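Local coordinates for succinate-semialdehyde dehydrogenase (Streptococcus pyogenes MGAS1882, PDB 4OGD), which probably oxidises succinic semialdehyde to succinate, as an aldehyde dehydrogenase that binds NADP+ as its cofactor, at residues 124-130 against 200-206; 151-156 against 179-184; 320-326 against 350-356. All coordinates share one frame; numbering follows the deposited sequence.

Contact 1: 124-130 against 200-206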
# COMPACT_ATOMS: atom_id res chain seq x y z
N VAL A 124 12.43 5.38 8.91
CA VAL A 124 13.47 4.91 7.99
C VAL A 124 12.84 4.00 6.93
O VAL A 124 12.08 3.09 7.26
CB VAL A 124 14.60 4.17 8.72
CG1 VAL A 124 15.71 3.76 7.75
CG2 VAL A 124 15.15 5.04 9.84
N ILE A 125 13.16 4.27 5.67
CA ILE A 125 12.63 3.47 4.57
C ILE A 125 13.74 2.62 3.96
O ILE A 125 14.81 3.14 3.65
CB ILE A 125 12.04 4.38 3.47
CG1 ILE A 125 10.92 5.25 4.04
CG2 ILE A 125 11.55 3.56 2.29
CD1 ILE A 125 9.78 4.45 4.63
N LEU A 126 13.49 1.32 3.82
CA LEU A 126 14.38 0.45 3.06
C LEU A 126 14.00 0.45 1.59
O LEU A 126 12.87 0.10 1.24
CB LEU A 126 14.34 -0.99 3.59
CG LEU A 126 15.03 -2.02 2.70
CD1 LEU A 126 16.53 -1.77 2.59
CD2 LEU A 126 14.77 -3.44 3.20
N ALA A 127 14.94 0.84 0.75
CA ALA A 127 14.76 0.75 -0.69
C ALA A 127 15.58 -0.41 -1.22
O ALA A 127 16.77 -0.53 -0.92
CB ALA A 127 15.19 2.06 -1.37
N VAL A 128 14.93 -1.29 -1.98
CA VAL A 128 15.62 -2.40 -2.62
C VAL A 128 15.52 -2.15 -4.12
O VAL A 128 14.43 -2.13 -4.67
CB VAL A 128 14.98 -3.76 -2.26
CG1 VAL A 128 15.75 -4.90 -2.91
CG2 VAL A 128 14.93 -3.94 -0.75
N GLU A 129 16.67 -1.90 -4.76
CA GLU A 129 16.70 -1.42 -6.14
C GLU A 129 17.54 -2.32 -7.05
O GLU A 129 18.44 -3.02 -6.57
CB GLU A 129 17.18 0.04 -6.18
CG GLU A 129 16.36 0.99 -5.29
CD GLU A 129 14.87 1.02 -5.64
OE1 GLU A 129 14.51 0.71 -6.79
OE2 GLU A 129 14.05 1.36 -4.74
N PRO A 130 17.24 -2.31 -8.36
CA PRO A 130 17.83 -3.28 -9.28
C PRO A 130 18.87 -2.68 -10.22
O PRO A 130 19.02 -1.46 -10.31
CB PRO A 130 16.60 -3.73 -10.08
CG PRO A 130 15.83 -2.45 -10.25
CD PRO A 130 16.08 -1.64 -8.97
N VAL A 200 12.61 0.76 11.03
CA VAL A 200 12.26 0.72 9.61
C VAL A 200 10.74 0.62 9.45
O VAL A 200 10.09 -0.25 10.05
CB VAL A 200 13.00 -0.43 8.90
CG1 VAL A 200 12.53 -0.57 7.47
CG2 VAL A 200 14.51 -0.17 8.97
N VAL A 201 10.17 1.53 8.66
CA VAL A 201 8.72 1.70 8.64
C VAL A 201 8.08 1.49 7.27
O VAL A 201 6.88 1.72 7.09
CB VAL A 201 8.32 3.11 9.15
CG1 VAL A 201 8.89 3.34 10.55
CG2 VAL A 201 8.79 4.19 8.18
N GLY A 202 8.87 1.04 6.31
CA GLY A 202 8.36 0.85 4.97
C GLY A 202 9.44 0.27 4.09
O GLY A 202 10.63 0.48 4.33
N VAL A 203 9.02 -0.47 3.08
CA VAL A 203 9.96 -1.03 2.11
C VAL A 203 9.46 -0.74 0.70
O VAL A 203 8.33 -1.09 0.36
CB VAL A 203 10.14 -2.55 2.28
CG1 VAL A 203 11.20 -3.06 1.33
CG2 VAL A 203 10.50 -2.91 3.73
N CYS A 204 10.29 -0.10 -0.12
CA CYS A 204 9.95 0.07 -1.53
C CYS A 204 10.92 -0.76 -2.35
O CYS A 204 12.13 -0.67 -2.17
CB CYS A 204 9.98 1.54 -1.95
SG CYS A 204 11.51 2.43 -1.51
N LEU A 205 10.38 -1.58 -3.24
CA LEU A 205 11.22 -2.43 -4.07
C LEU A 205 10.92 -2.24 -5.53
O LEU A 205 9.76 -2.16 -5.94
CB LEU A 205 11.05 -3.90 -3.69
CG LEU A 205 11.88 -4.93 -4.48
CD1 LEU A 205 12.27 -6.08 -3.57
CD2 LEU A 205 11.14 -5.47 -5.71
N THR A 206 11.99 -2.20 -6.32
CA THR A 206 11.90 -2.31 -7.76
C THR A 206 12.78 -3.48 -8.15
O THR A 206 13.92 -3.58 -7.71
CB THR A 206 12.40 -1.03 -8.44
OG1 THR A 206 11.59 0.07 -8.01
CG2 THR A 206 12.28 -1.16 -9.95
O HOH W 1 11.45 1.22 -5.38

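Contact 2: 151-156 against 179-184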
# COMPACT_ATOMS: atom_id res chain seq x y z
N PRO A 151 14.52 9.22 6.33
CA PRO A 151 15.85 8.74 5.95
C PRO A 151 15.75 7.39 5.24
O PRO A 151 14.80 6.63 5.49
CB PRO A 151 16.57 8.59 7.31
CG PRO A 151 15.81 9.50 8.25
CD PRO A 151 14.37 9.34 7.79
N MET A 152 16.70 7.09 4.36
CA MET A 152 16.61 5.88 3.55
C MET A 152 17.85 5.01 3.73
O MET A 152 18.98 5.50 3.90
CB MET A 152 16.44 6.29 2.08
CG MET A 152 16.45 5.15 1.07
SD MET A 152 15.79 5.72 -0.53
CE MET A 152 14.06 5.87 -0.09
N VAL A 153 17.64 3.70 3.72
CA VAL A 153 18.75 2.75 3.61
C VAL A 153 18.51 1.96 2.33
O VAL A 153 17.37 1.62 2.00
CB VAL A 153 18.91 1.85 4.86
CG1 VAL A 153 19.28 2.70 6.07
CG2 VAL A 153 17.64 1.06 5.14
N LEU A 154 19.60 1.69 1.61
CA LEU A 154 19.53 1.14 0.26
C LEU A 154 20.21 -0.21 0.14
O LEU A 154 21.39 -0.35 0.46
CB LEU A 154 20.20 2.11 -0.71
CG LEU A 154 20.46 1.58 -2.13
CD1 LEU A 154 19.13 1.36 -2.85
CD2 LEU A 154 21.34 2.55 -2.90
N LYS A 155 19.45 -1.20 -0.32
CA LYS A 155 20.05 -2.46 -0.73
C LYS A 155 19.97 -2.53 -2.25
O LYS A 155 18.88 -2.64 -2.82
CB LYS A 155 19.33 -3.63 -0.08
CG LYS A 155 20.15 -4.91 -0.04
CD LYS A 155 19.83 -5.78 -1.22
CE LYS A 155 20.81 -6.95 -1.32
NZ LYS A 155 21.50 -6.94 -2.65
N HIS A 156 21.12 -2.42 -2.91
CA HIS A 156 21.18 -2.41 -4.36
C HIS A 156 21.58 -3.78 -4.90
O HIS A 156 21.95 -4.67 -4.14
CB HIS A 156 22.16 -1.33 -4.84
CG HIS A 156 21.71 -0.60 -6.07
ND1 HIS A 156 21.10 -1.23 -7.13
CD2 HIS A 156 21.77 0.71 -6.39
CE1 HIS A 156 20.79 -0.34 -8.05
NE2 HIS A 156 21.20 0.85 -7.64
N GLY A 179 23.23 9.88 6.86
CA GLY A 179 22.04 9.12 7.21
C GLY A 179 20.88 9.41 6.29
O GLY A 179 19.89 8.66 6.28
N SER A 180 20.96 10.49 5.51
CA SER A 180 19.88 10.81 4.56
C SER A 180 19.64 9.63 3.61
O SER A 180 18.50 9.23 3.35
CB SER A 180 20.19 12.10 3.78
OG SER A 180 20.18 13.23 4.65
N ILE A 181 20.73 9.08 3.09
CA ILE A 181 20.69 7.77 2.46
C ILE A 181 21.99 7.04 2.76
O ILE A 181 23.07 7.64 2.76
CB ILE A 181 20.40 7.85 0.92
CG1 ILE A 181 20.12 6.45 0.36
CG2 ILE A 181 21.53 8.55 0.17
CD1 ILE A 181 19.54 6.47 -1.05
N THR A 182 21.89 5.74 3.04
CA THR A 182 23.08 4.95 3.30
C THR A 182 23.01 3.66 2.50
O THR A 182 22.01 2.92 2.57
CB THR A 182 23.23 4.61 4.78
OG1 THR A 182 23.17 5.81 5.56
CG2 THR A 182 24.56 3.90 5.04
N ASN A 183 24.05 3.39 1.73
CA ASN A 183 24.12 2.14 1.00
C ASN A 183 24.45 0.98 1.95
O ASN A 183 25.31 1.12 2.83
CB ASN A 183 25.16 2.22 -0.11
CG ASN A 183 25.31 0.91 -0.84
OD1 ASN A 183 24.32 0.36 -1.31
ND2 ASN A 183 26.53 0.38 -0.89
N LEU A 184 23.79 -0.16 1.76
CA LEU A 184 24.04 -1.33 2.59
C LEU A 184 24.57 -2.50 1.77
O LEU A 184 23.82 -3.15 1.04
CB LEU A 184 22.76 -1.77 3.30
CG LEU A 184 21.88 -0.72 3.98
CD1 LEU A 184 20.65 -1.41 4.57
CD2 LEU A 184 22.65 0.02 5.07
O HOH W 2 20.53 6.06 6.25
O HOH W 3 23.77 -2.32 -1.69

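Contact 3: 320-326 against 350-356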
# COMPACT_ATOMS: atom_id res chain seq x y z
N LEU A 320 13.79 -22.42 -25.13
CA LEU A 320 12.53 -22.93 -24.61
C LEU A 320 11.39 -22.61 -25.57
O LEU A 320 10.53 -23.46 -25.82
CB LEU A 320 12.24 -22.33 -23.23
CG LEU A 320 11.00 -22.89 -22.51
CD1 LEU A 320 11.20 -24.37 -22.20
CD2 LEU A 320 10.68 -22.11 -21.25
N ALA A 321 11.38 -21.39 -26.10
CA ALA A 321 10.35 -20.98 -27.05
C ALA A 321 10.34 -21.88 -28.28
O ALA A 321 9.28 -22.34 -28.71
CB ALA A 321 10.55 -19.53 -27.47
N LEU A 322 11.52 -22.12 -28.84
CA LEU A 322 11.63 -22.93 -30.05
C LEU A 322 11.35 -24.40 -29.78
O LEU A 322 10.73 -25.08 -30.62
CB LEU A 322 13.02 -22.75 -30.67
CG LEU A 322 13.39 -21.30 -30.98
CD1 LEU A 322 14.81 -21.21 -31.54
CD2 LEU A 322 12.39 -20.67 -31.95
N ASP A 323 11.78 -24.89 -28.63
CA ASP A 323 11.55 -26.28 -28.25
C ASP A 323 10.06 -26.56 -28.08
O ASP A 323 9.61 -27.71 -28.18
CB ASP A 323 12.30 -26.64 -26.97
CG ASP A 323 13.80 -26.80 -27.19
OD1 ASP A 323 14.26 -26.69 -28.35
OD2 ASP A 323 14.52 -27.05 -26.20
N HIS A 324 9.28 -25.51 -27.82
CA HIS A 324 7.84 -25.66 -27.65
C HIS A 324 7.04 -25.17 -28.85
O HIS A 324 5.84 -24.92 -28.74
CB HIS A 324 7.38 -24.99 -26.36
CG HIS A 324 7.75 -25.75 -25.13
ND1 HIS A 324 6.86 -26.58 -24.48
CD2 HIS A 324 8.91 -25.82 -24.44
CE1 HIS A 324 7.47 -27.13 -23.44
NE2 HIS A 324 8.71 -26.68 -23.39
N GLY A 325 7.71 -25.02 -29.99
CA GLY A 325 7.03 -24.82 -31.27
C GLY A 325 6.99 -23.43 -31.86
O GLY A 325 6.32 -23.20 -32.87
N ALA A 326 7.69 -22.48 -31.25
CA ALA A 326 7.71 -21.12 -31.78
C ALA A 326 8.57 -21.05 -33.04
O ALA A 326 9.42 -21.91 -33.27
CB ALA A 326 8.23 -20.15 -30.73
N LEU A 350 3.92 -18.15 -31.03
CA LEU A 350 3.72 -18.61 -29.66
C LEU A 350 2.26 -19.01 -29.45
O LEU A 350 1.36 -18.23 -29.72
CB LEU A 350 4.12 -17.52 -28.66
CG LEU A 350 5.61 -17.16 -28.58
CD1 LEU A 350 5.80 -15.80 -27.91
CD2 LEU A 350 6.39 -18.22 -27.83
N THR A 351 2.05 -20.23 -28.96
CA THR A 351 0.72 -20.67 -28.56
C THR A 351 0.64 -20.70 -27.04
O THR A 351 1.66 -20.62 -26.35
CB THR A 351 0.40 -22.07 -29.15
OG1 THR A 351 1.32 -23.04 -28.63
CG2 THR A 351 0.49 -22.04 -30.65
N LYS A 352 -0.57 -20.83 -26.52
CA LYS A 352 -0.78 -20.73 -25.07
C LYS A 352 -0.12 -21.84 -24.26
O LYS A 352 0.16 -21.66 -23.07
CB LYS A 352 -2.27 -20.67 -24.75
CG LYS A 352 -2.91 -19.38 -25.19
CD LYS A 352 -4.37 -19.39 -24.84
CE LYS A 352 -5.07 -18.17 -25.36
NZ LYS A 352 -6.53 -18.24 -25.05
N ASP A 353 0.14 -22.98 -24.90
CA ASP A 353 0.80 -24.09 -24.22
C ASP A 353 2.31 -23.95 -24.25
O ASP A 353 3.03 -24.76 -23.68
CB ASP A 353 0.37 -25.41 -24.85
CG ASP A 353 0.20 -25.30 -26.34
OD1 ASP A 353 -0.85 -25.75 -26.85
OD2 ASP A 353 1.10 -24.75 -27.01
N ASN A 354 2.79 -22.90 -24.93
CA ASN A 354 4.21 -22.57 -24.95
C ASN A 354 4.49 -21.67 -23.75
O ASN A 354 3.88 -20.61 -23.62
CB ASN A 354 4.55 -21.85 -26.26
CG ASN A 354 6.05 -21.69 -26.48
OD1 ASN A 354 6.80 -21.41 -25.55
ND2 ASN A 354 6.48 -21.86 -27.72
N PRO A 355 5.39 -22.09 -22.86
CA PRO A 355 5.65 -21.32 -21.63
C PRO A 355 6.01 -19.86 -21.91
O PRO A 355 5.62 -18.97 -21.15
CB PRO A 355 6.84 -22.04 -21.01
CG PRO A 355 6.73 -23.44 -21.51
CD PRO A 355 6.19 -23.32 -22.91
N ILE A 356 6.73 -19.62 -23.00
CA ILE A 356 7.18 -18.27 -23.34
C ILE A 356 6.02 -17.32 -23.72
O ILE A 356 6.16 -16.10 -23.64
CB ILE A 356 8.33 -18.34 -24.40
CG1 ILE A 356 9.54 -19.07 -23.81
CG2 ILE A 356 8.75 -16.95 -24.87
CD1 ILE A 356 10.09 -18.42 -22.52
O HOH W 4 3.18 -24.46 -30.26

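Contact 1: 124-130 against 200-206
Cys204 and Ala127 meet directly across two parallel strands, SG lying 3.7 Å from Ala127 CB. The sulfur sits between its own backbone N and carbonyl carbon (chi1 51°), which holds it over the alanine, and a residue as small as alanine lets it come that close. On the other face of the sheet, Leu126 and Val203 run side by side, CD2 to CG1 4.0 Å, and Val128 CG1 reaches Leu205 CD1. Near the start of the pair, Ile125 CD1 meets Val201 CG2 at 3.7 Å, the two side chains at about right angles; Gly202, bare of a side chain, lets the same methyl settle over its CA. Strand 200-206 carries one extra residue here, a beta bulge at Val201 and Gly202: Val124 pairs with Val200, but Leu126 with Val203. Backbone bonds such as Val128 N to Cys204 O, 2.9 Å, stitch the rest. At the far end a water bridges Glu129 OE2 and Thr206 OG1, giving these buried polar groups a shared partner. Strand 152-155 borders 124-128 and strand 225-229 borders 200-206, so both strands are interior. First and fourth strands side by side, in the order 3-2-1-4-5, are the hallmark of a Rossmann fold.

Contact 2: 151-156 against 179-184
Met152 to Lys155 and Ile181 to Asn183 run parallel, their axes 4.6 Å apart at closest and 24° from each other, joined by bonds that alternate in direction, from Met152 N to Ser180 O at 3.0 Å through to Leu184 N to Leu154 O at 2.7 Å. On one face Met152 and Ile181 lie alongside one another and point the same way. The sulfur SD rests 3.9 Å from Ile181 CD1, both chains starting extended, with CG of the methionine anti to the backbone N (chi1 175°). The flexible, unbranched methionine can fit itself along isoleucine, whose beta-branched shape suits a strand; helices 136-148 and 161-173 cover this face. The latter helix links the two strands as a beta-alpha-beta crossover, and strand 181-183 forms the edge of the Rossmann sheet. Val153 points to the opposite face, and Leu184, just past Asn183, slants across it, its CD1 3.7 Å from Val153 CB. Waters bridge the polar atoms at both ends: one donates to Met152 O and Gly179 O and accepts from Thr182 OG1, which also bonds Arg31; the other accepts from His156 N and donates to Asn183 OD1 (2.8 Å) and Leu184 O. Gly179 has a positive phi (108°), a conformation that glycine tolerates readily.

Contact 3: 320-326 against 350-356
This is a helix-end contact near the surface, in which the close of helix 308-323 and the turn after it rest against the loop that follows strand 345-348. Its polar centre is Asn354. The amide of Asn354 sends ND2 to Ala321 O at 3.0 Å, in the carbonyl plane and on a lone pair, with the oxygen also close to the plane of the amide. Ala321 O is then gripped by three donors, because His324 N and Ala326 N bond to it as well. The last of these, with Gly325 N to Leu322 O, makes a Schellman motif; Gly325, at positive phi (103°), is its C-prime residue, a position that glycine fills most easily. The other end of the Asn354 amide is fixed by its own loop: OD1 accepts from Ile356 N at 3.1 Å, an Asx turn that begins at Asn354, the last residue of a type I turn from Thr351. Asparagine suits the place because one flat group both donates to the helix end and accepts from the loop.

Beside it Pro355 lays CD over one face of the His324 imidazole, 3.8 Å from the ring centroid and 17° off the normal, a CH-pi contact. The ring is brought there by chi1 -74°, with CG anti to the carbonyl carbon. Apolar contacts continue beneath: Leu320 CD2 touches Pro355 CB at 3.8 Å, Ile356 CG1 lies 3.8 Å from Ala321 CB, and Leu350 CD2 meets Ala326 CB. The small alanines let the helix and loop approach closely. A water donates to both His324 O and Thr351 OG1.

Underneath, Ala321 and Ile356 both pack on Ile347 of strand 345-348, while Leu350 touches Glu367 and Tyr369 of strand 365-371, so the helix end and the loop lie against the edge region of the seven-stranded sheet.

From the N terminus, strand 124-128 comes first, and its partner 200-206 follows some 70 residues later, so contact 1 closes a large loop. Contact 2 is nested inside it, joining 151-156 to 179-184 across a much shorter connection. The two touch, since strands 124-128 and 152-155 are neighbours, linked by Ala127 N to Val153 O and Ala127 O to Lys155 N; together they assemble four adjacent strands of the Rossmann sheet. Contact 3 opens only after both have closed. It closes a short loop containing the hairpin strands 327-330 and 345-348 of the other large sheet; the centre of contact 3 lies about 36 Å from that of contact 1.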